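Local coordinates for protein spaetzle C-106 (Drosophila melanogaster, PDB 4LXR) that acts, as a disulfide-linked dimeric cystine-knot cytokine, as the ligand that activates the Toll receptor in embryonic dorsal-ventral patterning and antifungal defence, at residues L9-V17 against A41-G49; S63-Q74 against K94-T105. All blocks are in the same frame, centred on the assembly; numbering follows the deposited sequence.

Interaction 1: residues L9-V17 against A41-G49; sequences LCRSIRKLV and AIQIEECEG
V17 and I44 make the main apolar contact between the two antiparallel strands, at the end where 12-16 runs out: CG2 of V17 rests on CD1 of I44 at 3.7 Å. K15 runs alongside I44 and points the same way, its CE 3.9 Å from I44 CD1 and its CG beside I44 CG1. L16 packs on the other side of the sheet, where its CD2 lies 3.6 Å from CB of Q43 and reaches on to the methyl of A41. Between these two layers the backbones of 12-16 and 43-47 pair in regular register. I13 and E46 bond to each other in both directions, as do K15 and I44, and the pairing is continued beyond the strand by E48 N, which reaches R11 O at 2.8 Å.

The polar edge begins on the face of R14, Q43 and E45. The E45 chain is extended, with CG anti to the backbone N (chi1 -176°), which carries OE2 across to R14. NH1 of R14 meets OE2 of E45 at 3.0 Å, the oxygen lying in the guanidinium plane although the carboxylate itself is turned 80° from that plane. Both charges have further partners in the second subunit: NH2 of R14 bonds to Y72 O there, and the E45 carboxylate pairs with K100 of that subunit. At the far end R11 and E48 form a weaker salt bridge, with R11 NH2 3.4 Å from E48 OE2, and E48 is also bridged to R78 of Toll.

In the cystine-knot fold the hairpin lies against strands 67-73 and 95-102 of its own chain. Q70 bonds to the backbone of E45 and C47, I44 packs on I95, and disulfides run from C10 to C68 and from C47 to C99.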
# COMPACT_ATOMS: atom_id res chain seq x y z
N LEU C 9 -17.54 -16.21 2.26
CA LEU C 9 -18.51 -15.15 2.55
C LEU C 9 -19.55 -14.99 1.46
O LEU C 9 -20.66 -14.49 1.70
CB LEU C 9 -17.81 -13.82 2.81
CG LEU C 9 -17.31 -13.73 4.25
CD1 LEU C 9 -16.15 -14.67 4.50
CD2 LEU C 9 -16.93 -12.31 4.60
N CYS C 10 -19.21 -15.42 0.25
CA CYS C 10 -20.13 -15.28 -0.87
C CYS C 10 -20.38 -16.58 -1.58
O CYS C 10 -19.47 -17.37 -1.81
CB CYS C 10 -19.60 -14.23 -1.84
SG CYS C 10 -19.50 -12.58 -1.10
N ARG C 11 -21.64 -16.80 -1.95
CA ARG C 11 -22.00 -17.95 -2.76
C ARG C 11 -21.61 -17.71 -4.22
O ARG C 11 -21.91 -16.66 -4.79
CB ARG C 11 -23.49 -18.20 -2.68
CG ARG C 11 -24.00 -18.57 -1.30
CD ARG C 11 -25.42 -19.05 -1.43
NE ARG C 11 -25.99 -19.43 -0.16
CZ ARG C 11 -27.06 -20.20 -0.03
NH1 ARG C 11 -27.53 -20.49 1.17
NH2 ARG C 11 -27.66 -20.68 -1.12
N SER C 12 -20.97 -18.71 -4.81
CA SER C 12 -20.60 -18.66 -6.21
C SER C 12 -20.75 -20.03 -6.88
O SER C 12 -20.68 -21.07 -6.23
CB SER C 12 -19.15 -18.21 -6.34
OG SER C 12 -18.29 -19.18 -5.78
N ILE C 13 -20.93 -19.99 -8.20
CA ILE C 13 -21.01 -21.17 -9.04
C ILE C 13 -19.79 -21.24 -9.95
O ILE C 13 -19.58 -20.34 -10.76
CB ILE C 13 -22.25 -21.09 -9.95
CG1 ILE C 13 -23.50 -20.78 -9.13
CG2 ILE C 13 -22.41 -22.38 -10.76
CD1 ILE C 13 -24.70 -20.35 -9.98
N ARG C 14 -18.99 -22.29 -9.83
CA ARG C 14 -17.89 -22.50 -10.77
C ARG C 14 -18.38 -23.36 -11.92
O ARG C 14 -19.08 -24.34 -11.71
CB ARG C 14 -16.70 -23.19 -10.09
CG ARG C 14 -16.03 -22.36 -9.01
CD ARG C 14 -14.87 -23.10 -8.36
NE ARG C 14 -13.73 -23.33 -9.25
CZ ARG C 14 -12.79 -22.42 -9.51
NH1 ARG C 14 -12.83 -21.22 -8.95
NH2 ARG C 14 -11.79 -22.72 -10.33
N LYS C 15 -18.04 -22.99 -13.16
CA LYS C 15 -18.41 -23.84 -14.29
C LYS C 15 -17.50 -23.68 -15.51
O LYS C 15 -16.79 -22.68 -15.65
CB LYS C 15 -19.87 -23.62 -14.70
CG LYS C 15 -20.19 -22.27 -15.29
CD LYS C 15 -21.66 -22.16 -15.65
CE LYS C 15 -22.03 -20.77 -16.14
NZ LYS C 15 -23.48 -20.66 -16.46
N LEU C 16 -17.53 -24.68 -16.39
CA LEU C 16 -16.80 -24.61 -17.65
C LEU C 16 -17.63 -23.91 -18.73
O LEU C 16 -18.85 -24.08 -18.78
CB LEU C 16 -16.45 -26.02 -18.12
CG LEU C 16 -15.28 -26.72 -17.42
CD1 LEU C 16 -14.99 -28.05 -18.10
CD2 LEU C 16 -14.06 -25.81 -17.45
N VAL C 17 -16.97 -23.13 -19.58
CA VAL C 17 -17.63 -22.51 -20.72
C VAL C 17 -16.80 -22.69 -21.98
O VAL C 17 -17.26 -23.25 -22.98
CB VAL C 17 -17.91 -21.01 -20.50
CG1 VAL C 17 -18.65 -20.42 -21.69
CG2 VAL C 17 -18.71 -20.79 -19.23
N ALA C 41 -11.70 -25.15 -23.23
CA ALA C 41 -12.67 -24.99 -22.15
C ALA C 41 -12.21 -23.97 -21.11
O ALA C 41 -11.17 -24.14 -20.47
CB ALA C 41 -12.95 -26.34 -21.50
N ILE C 42 -13.00 -22.91 -20.93
CA ILE C 42 -12.70 -21.85 -19.98
C ILE C 42 -13.60 -21.94 -18.75
O ILE C 42 -14.82 -22.00 -18.87
CB ILE C 42 -12.86 -20.46 -20.64
CG1 ILE C 42 -12.94 -19.35 -19.59
CG2 ILE C 42 -14.10 -20.45 -21.52
CD1 ILE C 42 -11.63 -19.07 -18.88
N GLN C 43 -13.00 -21.96 -17.56
CA GLN C 43 -13.81 -22.00 -16.35
C GLN C 43 -13.96 -20.62 -15.71
O GLN C 43 -13.04 -19.81 -15.69
CB GLN C 43 -13.29 -23.03 -15.35
CG GLN C 43 -12.12 -22.59 -14.50
CD GLN C 43 -11.84 -23.57 -13.37
OE1 GLN C 43 -12.74 -24.29 -12.92
NE2 GLN C 43 -10.59 -23.62 -12.93
N ILE C 44 -15.16 -20.37 -15.20
CA ILE C 44 -15.49 -19.08 -14.65
C ILE C 44 -16.10 -19.25 -13.27
O ILE C 44 -16.59 -20.33 -12.94
CB ILE C 44 -16.50 -18.34 -15.55
CG1 ILE C 44 -17.86 -19.05 -15.52
CG2 ILE C 44 -15.97 -18.26 -16.96
CD1 ILE C 44 -18.89 -18.42 -16.43
N GLU C 45 -16.05 -18.20 -12.47
CA GLU C 45 -16.77 -18.18 -11.20
C GLU C 45 -17.66 -16.95 -11.14
O GLU C 45 -17.18 -15.82 -11.30
CB GLU C 45 -15.80 -18.19 -10.02
CG GLU C 45 -16.51 -18.27 -8.66
CD GLU C 45 -15.55 -18.49 -7.51
OE1 GLU C 45 -15.51 -17.65 -6.58
OE2 GLU C 45 -14.83 -19.51 -7.57
N GLU C 46 -18.95 -17.17 -10.91
CA GLU C 46 -19.92 -16.07 -10.85
C GLU C 46 -20.61 -16.04 -9.51
O GLU C 46 -20.89 -17.09 -8.95
CB GLU C 46 -20.99 -16.23 -11.93
CG GLU C 46 -20.54 -15.91 -13.33
CD GLU C 46 -21.68 -16.00 -14.33
OE1 GLU C 46 -22.41 -17.02 -14.29
OE2 GLU C 46 -21.84 -15.06 -15.14
N CYS C 47 -20.90 -14.83 -9.02
CA CYS C 47 -21.68 -14.69 -7.80
C CYS C 47 -23.06 -15.34 -8.01
O CYS C 47 -23.68 -15.16 -9.06
CB CYS C 47 -21.85 -13.21 -7.43
SG CYS C 47 -20.30 -12.34 -6.99
N GLU C 48 -23.52 -16.10 -7.02
CA GLU C 48 -24.80 -16.79 -7.11
C GLU C 48 -25.95 -15.78 -7.18
O GLU C 48 -26.97 -16.04 -7.82
CB GLU C 48 -25.00 -17.77 -5.95
CG GLU C 48 -26.07 -18.82 -6.21
CD GLU C 48 -26.36 -19.70 -5.00
OE1 GLU C 48 -25.68 -20.74 -4.82
OE2 GLU C 48 -27.27 -19.34 -4.22
N GLY C 49 -25.78 -14.63 -6.53
CA GLY C 49 -26.77 -13.57 -6.62
C GLY C 49 -26.18 -12.21 -6.96
O GLY C 49 -24.96 -12.04 -7.00

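Interaction 2: residues S63-Q74 against K94-T105; sequences SYNPICKQHYTQ and KIPSCCKCALKT
Main-chain hydrogen bonds pair I67 with A102, K69 with K100 and T73 with I95 in both directions, in a strongly twisted antiparallel hairpin. A beta bulge interrupts the register between H71 and Y72. Here H71 O accepts S97 N at 2.8 Å and, from the opposite face of its plane, NE2 of Q70 at 3.1 Å; a bend at chi2 (67°) folds the Q70 amide back to its neighbour's carbonyl. The same amide also bonds the backbone of strand 43-47, OE1 taking C47 N.

Three rings are each met over a face. K94 curls so that NZ sits 3.5 Å from the centroid of the Y72 ring, a cation-pi contact. CE of K100 lies over H71, while its NZ goes on to E45 of the second subunit. T105 CB makes a CH-pi contact over the Y64 ring, 3.8 Å from its centroid.

Apolar contacts join the same strands: P66 CB touches C101 SG at 3.7 Å and K69 CG meets A102 CB at 3.7 Å. One water joins N65 O to A102 O.

Disulfides tie the hairpin to C10, C47 and C54. Strand 43-47 packs beside it through E45 and E46, and C98 is disulfide-bonded to C98 of the second subunit.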
# COMPACT_ATOMS: atom_id res chain seq x y z
N SER C 63 -21.29 0.65 9.14
CA SER C 63 -21.01 1.39 7.91
C SER C 63 -20.28 0.52 6.87
O SER C 63 -20.18 0.90 5.71
CB SER C 63 -20.19 2.65 8.19
OG SER C 63 -18.88 2.32 8.64
N TYR C 64 -19.77 -0.64 7.29
CA TYR C 64 -19.05 -1.50 6.33
C TYR C 64 -19.96 -2.06 5.24
O TYR C 64 -19.48 -2.40 4.16
CB TYR C 64 -18.31 -2.65 7.02
CG TYR C 64 -17.00 -2.28 7.68
CD1 TYR C 64 -16.74 -0.97 8.08
CD2 TYR C 64 -16.03 -3.24 7.90
CE1 TYR C 64 -15.55 -0.64 8.70
CE2 TYR C 64 -14.84 -2.92 8.51
CZ TYR C 64 -14.61 -1.63 8.90
OH TYR C 64 -13.43 -1.33 9.52
N ASN C 65 -21.26 -2.15 5.52
CA ASN C 65 -22.26 -2.66 4.58
C ASN C 65 -21.75 -3.76 3.64
O ASN C 65 -21.69 -3.56 2.43
CB ASN C 65 -22.84 -1.51 3.74
CG ASN C 65 -24.09 -1.93 2.99
OD1 ASN C 65 -24.40 -1.40 1.92
ND2 ASN C 65 -24.82 -2.90 3.55
N PRO C 66 -21.38 -4.92 4.20
CA PRO C 66 -20.74 -5.94 3.35
C PRO C 66 -21.63 -6.44 2.21
O PRO C 66 -22.80 -6.74 2.43
CB PRO C 66 -20.41 -7.05 4.34
CG PRO C 66 -20.27 -6.31 5.67
CD PRO C 66 -21.39 -5.32 5.61
N ILE C 67 -21.08 -6.50 1.01
CA ILE C 67 -21.82 -6.90 -0.19
C ILE C 67 -20.98 -7.83 -1.06
O ILE C 67 -19.77 -7.64 -1.19
CB ILE C 67 -22.23 -5.66 -1.04
CG1 ILE C 67 -23.11 -4.71 -0.24
CG2 ILE C 67 -22.99 -6.08 -2.29
CD1 ILE C 67 -24.46 -5.29 0.12
N CYS C 68 -21.61 -8.82 -1.66
CA CYS C 68 -20.90 -9.72 -2.55
C CYS C 68 -20.73 -9.04 -3.92
O CYS C 68 -21.69 -8.53 -4.50
CB CYS C 68 -21.63 -11.05 -2.66
SG CYS C 68 -21.49 -12.06 -1.12
N LYS C 69 -19.50 -9.03 -4.41
CA LYS C 69 -19.19 -8.40 -5.69
C LYS C 69 -18.55 -9.37 -6.67
O LYS C 69 -17.76 -10.23 -6.28
CB LYS C 69 -18.25 -7.21 -5.49
CG LYS C 69 -18.84 -6.13 -4.60
CD LYS C 69 -20.12 -5.57 -5.20
CE LYS C 69 -19.97 -4.10 -5.46
NZ LYS C 69 -19.44 -3.43 -4.23
N GLN C 70 -18.90 -9.21 -7.93
CA GLN C 70 -18.34 -10.02 -8.99
C GLN C 70 -16.96 -9.49 -9.39
O GLN C 70 -16.81 -8.30 -9.64
CB GLN C 70 -19.26 -10.00 -10.21
CG GLN C 70 -18.75 -10.82 -11.39
CD GLN C 70 -18.74 -12.30 -11.08
OE1 GLN C 70 -19.79 -12.89 -10.80
NE2 GLN C 70 -17.56 -12.90 -11.12
N HIS C 71 -15.96 -10.37 -9.44
CA HIS C 71 -14.66 -9.96 -9.95
C HIS C 71 -14.32 -10.57 -11.30
O HIS C 71 -14.80 -11.66 -11.65
CB HIS C 71 -13.54 -10.28 -8.97
CG HIS C 71 -13.32 -9.20 -7.96
ND1 HIS C 71 -12.06 -8.80 -7.58
CD2 HIS C 71 -14.19 -8.43 -7.28
CE1 HIS C 71 -12.17 -7.83 -6.68
NE2 HIS C 71 -13.46 -7.59 -6.48
N TYR C 72 -13.47 -9.86 -12.03
CA TYR C 72 -13.16 -10.21 -13.41
C TYR C 72 -11.67 -10.30 -13.68
O TYR C 72 -10.84 -9.66 -13.02
CB TYR C 72 -13.79 -9.19 -14.36
CG TYR C 72 -15.30 -9.09 -14.28
CD1 TYR C 72 -16.11 -9.92 -15.05
CD2 TYR C 72 -15.92 -8.16 -13.45
CE1 TYR C 72 -17.49 -9.83 -14.99
CE2 TYR C 72 -17.31 -8.07 -13.39
CZ TYR C 72 -18.08 -8.90 -14.16
OH TYR C 72 -19.46 -8.82 -14.10
N THR C 73 -11.33 -11.13 -14.66
CA THR C 73 -9.99 -11.17 -15.23
C THR C 73 -10.12 -10.71 -16.69
O THR C 73 -11.09 -11.07 -17.36
CB THR C 73 -9.41 -12.59 -15.14
OG1 THR C 73 -9.18 -12.92 -13.76
CG2 THR C 73 -8.09 -12.69 -15.89
N GLN C 74 -9.17 -9.91 -17.16
CA GLN C 74 -9.22 -9.39 -18.54
C GLN C 74 -8.25 -10.12 -19.47
O GLN C 74 -7.22 -10.62 -19.02
CB GLN C 74 -8.96 -7.89 -18.57
CG GLN C 74 -9.98 -7.05 -17.79
CD GLN C 74 -10.19 -5.68 -18.40
OE1 GLN C 74 -9.67 -5.37 -19.48
NE2 GLN C 74 -10.96 -4.83 -17.71
N LYS C 94 -13.11 -9.71 -20.58
CA LYS C 94 -13.58 -9.91 -19.20
C LYS C 94 -14.13 -11.31 -18.95
O LYS C 94 -15.09 -11.74 -19.59
CB LYS C 94 -14.64 -8.87 -18.83
CG LYS C 94 -14.12 -7.44 -18.67
CD LYS C 94 -15.28 -6.45 -18.60
CE LYS C 94 -16.24 -6.77 -17.45
NZ LYS C 94 -15.71 -6.30 -16.14
N ILE C 95 -13.53 -12.00 -17.99
CA ILE C 95 -14.01 -13.31 -17.54
C ILE C 95 -14.32 -13.25 -16.04
O ILE C 95 -13.44 -12.90 -15.25
CB ILE C 95 -12.93 -14.40 -17.77
CG1 ILE C 95 -12.57 -14.51 -19.26
CG2 ILE C 95 -13.40 -15.75 -17.26
CD1 ILE C 95 -13.70 -15.04 -20.13
N PRO C 96 -15.57 -13.56 -15.65
CA PRO C 96 -15.89 -13.64 -14.21
C PRO C 96 -14.94 -14.64 -13.56
O PRO C 96 -14.87 -15.78 -14.04
CB PRO C 96 -17.32 -14.17 -14.20
CG PRO C 96 -17.88 -13.79 -15.53
CD PRO C 96 -16.73 -13.88 -16.49
N SER C 97 -14.21 -14.23 -12.53
CA SER C 97 -13.11 -15.04 -12.02
C SER C 97 -13.29 -15.47 -10.56
O SER C 97 -12.69 -16.46 -10.14
CB SER C 97 -11.76 -14.32 -12.20
OG SER C 97 -11.81 -13.03 -11.62
N CYS C 98 -14.08 -14.70 -9.82
CA CYS C 98 -14.50 -15.07 -8.46
C CYS C 98 -15.47 -14.05 -7.87
O CYS C 98 -15.66 -12.96 -8.42
CB CYS C 98 -13.31 -15.26 -7.51
SG CYS C 98 -12.40 -13.77 -7.11
N CYS C 99 -16.07 -14.42 -6.74
CA CYS C 99 -17.03 -13.60 -6.03
C CYS C 99 -16.48 -13.29 -4.65
O CYS C 99 -16.11 -14.19 -3.90
CB CYS C 99 -18.35 -14.36 -5.88
SG CYS C 99 -19.76 -13.39 -5.31
N LYS C 100 -16.38 -12.02 -4.30
CA LYS C 100 -15.75 -11.68 -3.04
C LYS C 100 -16.58 -10.69 -2.26
O LYS C 100 -17.34 -9.92 -2.84
CB LYS C 100 -14.34 -11.09 -3.26
CG LYS C 100 -13.44 -11.97 -4.11
CD LYS C 100 -11.95 -11.67 -3.88
CE LYS C 100 -11.49 -10.43 -4.61
NZ LYS C 100 -10.07 -10.15 -4.28
N CYS C 101 -16.41 -10.71 -0.95
CA CYS C 101 -17.16 -9.82 -0.08
C CYS C 101 -16.42 -8.51 0.05
O CYS C 101 -15.27 -8.47 0.48
CB CYS C 101 -17.36 -10.46 1.29
SG CYS C 101 -18.27 -9.40 2.43
N ALA C 102 -17.08 -7.42 -0.34
CA ALA C 102 -16.48 -6.09 -0.30
C ALA C 102 -16.94 -5.34 0.95
O ALA C 102 -18.13 -5.32 1.26
CB ALA C 102 -16.85 -5.33 -1.56
N LEU C 103 -16.00 -4.74 1.66
CA LEU C 103 -16.32 -3.94 2.84
C LEU C 103 -16.12 -2.46 2.51
O LEU C 103 -15.09 -2.08 1.96
CB LEU C 103 -15.41 -4.33 4.01
CG LEU C 103 -15.28 -5.83 4.29
CD1 LEU C 103 -14.17 -6.08 5.30
CD2 LEU C 103 -16.61 -6.42 4.78
N LYS C 104 -17.10 -1.62 2.83
CA LYS C 104 -16.93 -0.17 2.67
C LYS C 104 -16.18 0.42 3.85
O LYS C 104 -16.77 0.95 4.79
CB LYS C 104 -18.28 0.52 2.53
CG LYS C 104 -18.60 1.02 1.13
CD LYS C 104 -19.14 -0.09 0.26
CE LYS C 104 -19.40 0.39 -1.17
NZ LYS C 104 -20.28 1.60 -1.20
N THR C 105 -14.86 0.30 3.83
CA THR C 105 -14.00 0.93 4.82
C THR C 105 -12.73 1.33 4.13
O THR C 105 -12.48 0.90 3.01
CB THR C 105 -13.60 -0.04 5.93
OG1 THR C 105 -12.77 0.65 6.88
CG2 THR C 105 -12.82 -1.20 5.34
O HOH W 1 -16.88 2.39 6.79
O HOH W 2 -19.59 -3.10 0.54

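In the fold
Interaction 1 closes before interaction 2 opens, so 9-17/41-49 and 63-74/94-105 are two antiparallel hairpins in series, with strands 43-47 and 67-73 consecutive among the chain's strands. Their centres lie about 13 Å apart, yet the two hairpins touch directly and are stapled by the C10-C68 and C47-C99 disulfides. Together with C54-C101 these make up the three intrachain disulfides of the cystine-knot fold, which has little hydrophobic core of its own. Both hairpins reach the second subunit, with interaction 2 supplying the interchain C98 bond, whereas interaction 1 also meets Toll. Dimerisation and receptor binding are thereby built on one cross-linked pair of hairpins.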